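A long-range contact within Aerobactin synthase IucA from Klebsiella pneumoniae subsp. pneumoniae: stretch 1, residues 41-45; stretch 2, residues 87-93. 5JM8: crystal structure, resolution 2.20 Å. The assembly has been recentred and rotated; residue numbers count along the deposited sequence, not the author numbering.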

# COMPACT_ATOMS: atom_id res chain seq x y z
N ILE A 41 -39.12 35.00 -10.82
CA ILE A 41 -39.26 36.40 -10.46
C ILE A 41 -39.45 36.58 -8.96
O ILE A 41 -40.28 35.90 -8.34
N ILE A 42 -38.67 37.48 -8.38
CA ILE A 42 -38.81 37.88 -6.99
C ILE A 42 -39.15 39.36 -6.93
O ILE A 42 -38.27 40.20 -7.10
N PRO A 43 -40.43 39.69 -6.71
CA PRO A 43 -40.84 41.10 -6.71
C PRO A 43 -40.17 41.92 -5.62
O PRO A 43 -40.01 41.42 -4.50
N LEU A 44 -39.79 43.15 -5.94
CA LEU A 44 -39.19 44.06 -4.97
C LEU A 44 -40.17 45.16 -4.56
O LEU A 44 -39.86 46.01 -3.72
N GLY A 45 -41.36 45.15 -5.17
CA GLY A 45 -42.35 46.18 -4.91
C GLY A 45 -41.99 47.48 -5.60
O GLY A 45 -40.87 47.65 -6.08
N ARG A 87 -28.61 42.80 -1.36
CA ARG A 87 -28.90 44.01 -0.59
C ARG A 87 -30.33 44.47 -0.84
O ARG A 87 -31.02 44.90 0.09
N LEU A 88 -30.77 44.38 -2.09
CA LEU A 88 -32.12 44.78 -2.45
C LEU A 88 -33.15 43.91 -1.74
O LEU A 88 -34.16 44.41 -1.25
N ILE A 89 -32.88 42.61 -1.70
CA ILE A 89 -33.79 41.67 -1.05
C ILE A 89 -33.81 41.87 0.46
O ILE A 89 -34.86 41.74 1.08
N VAL A 90 -32.66 42.17 1.04
CA VAL A 90 -32.60 42.44 2.48
C VAL A 90 -33.36 43.72 2.81
O VAL A 90 -33.98 43.84 3.86
N ASP A 91 -33.32 44.70 1.90
CA ASP A 91 -34.06 45.94 2.08
C ASP A 91 -35.57 45.68 2.03
O ASP A 91 -36.33 46.24 2.82
N LYS A 92 -35.98 44.83 1.09
CA LYS A 92 -37.38 44.42 0.98
C LYS A 92 -37.86 43.82 2.30
O LYS A 92 -38.97 44.09 2.75
N LEU A 93 -37.01 43.01 2.91
CA LEU A 93 -37.37 42.30 4.13
C LEU A 93 -37.40 43.23 5.34
O LEU A 93 -38.13 42.98 6.30

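A lysine on a helix can serve two purposes at once, its methylenes packing against an apolar neighbour while its amine reaches a backbone carbonyl; this contact in IucA is a compact example. Lys92 points its CA-to-CB bond toward stretch 41-45, and all four of its chi angles are t. The fully extended chain spans the gap and brings Lys92 NZ to 2.6 Å from Pro43 O, a short hydrogen bond with the amine as donor. The amine is also hydrogen-bonded elsewhere in the structure, and Lys92 NZ passes 4.0 Å from Ile42 CG2. Ile42, m at chi1 and t at chi2, points toward the helix and is buried, with CG2 beside the lysine amine. Pro43, by contrast, has its CA-to-CB bond pointing away; its carbonyl O is the acceptor, and Pro43 CD lies 4.4 Å from Lys92 NZ.

Leu44 supplies the apolar half. Its CA-to-CB bond runs sideways, but the m, t rotamer carries the methyls nearer the helix, where Leu44 CD1 meets Leu88 CD1 at 4.0 Å and Leu44 CD2 lies 4.4 Å from Ile89 CG1. Leu88 and Ile89 share that m, t combination; Leu88 points toward the other stretch, whereas Ile89 starts sideways but its end comes nearer, and its backbone N is equally close to Leu44 CD2. The Lys92 methylenes complete the packing, with Lys92 CD 4.3 Å from Leu44 CA.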

# COMPACT_ATOMS: atom_id res chain seq x y z
CB ILE A 41 -40.45 37.05 -11.21
CG1 ILE A 41 -40.20 37.00 -12.72
CG2 ILE A 41 -40.66 38.49 -10.76
CD1 ILE A 41 -41.41 37.33 -13.56
CB ILE A 42 -37.53 37.60 -6.18
CG1 ILE A 42 -37.16 36.12 -6.25
CG2 ILE A 42 -37.73 38.04 -4.73
CD1 ILE A 42 -35.83 35.77 -5.63
CB PRO A 43 -42.35 41.03 -6.48
CG PRO A 43 -42.75 39.65 -6.87
CD PRO A 43 -41.58 38.79 -6.51
CB LEU A 44 -37.91 44.69 -5.53
CG LEU A 44 -36.75 43.74 -5.82
CD1 LEU A 44 -35.62 44.49 -6.52
CD2 LEU A 44 -36.24 43.10 -4.53
CB ARG A 87 -27.92 45.12 -0.96
CG ARG A 87 -28.16 46.42 -0.20
CD ARG A 87 -27.16 47.50 -0.58
NE ARG A 87 -27.25 47.87 -1.99
CZ ARG A 87 -28.15 48.72 -2.48
NH1 ARG A 87 -29.04 49.29 -1.69
NH2 ARG A 87 -28.15 48.99 -3.78
CB LEU A 88 -32.32 44.71 -3.97
CG LEU A 88 -31.56 45.73 -4.81
CD1 LEU A 88 -31.73 45.45 -6.30
CD2 LEU A 88 -32.02 47.15 -4.49
CB ILE A 89 -33.42 40.20 -1.38
CG1 ILE A 89 -33.66 39.92 -2.86
CG2 ILE A 89 -34.24 39.23 -0.53
CD1 ILE A 89 -33.06 38.62 -3.35
CB VAL A 90 -31.15 42.54 2.98
CG1 VAL A 90 -31.10 43.03 4.43
CG2 VAL A 90 -30.45 41.19 2.86
CB ASP A 91 -33.68 46.97 1.02
CG ASP A 91 -34.54 48.22 1.07
OD1 ASP A 91 -34.30 49.06 1.96
OD2 ASP A 91 -35.45 48.35 0.23
CB LYS A 92 -37.55 43.42 -0.16
CG LYS A 92 -38.93 42.76 -0.24
CD LYS A 92 -38.99 41.72 -1.36
CE LYS A 92 -40.31 40.95 -1.35
NZ LYS A 92 -40.39 39.94 -2.44
CB LEU A 93 -36.40 41.14 4.38
CG LEU A 93 -36.40 40.04 3.32
CD1 LEU A 93 -35.27 39.05 3.55
CD2 LEU A 93 -37.74 39.31 3.29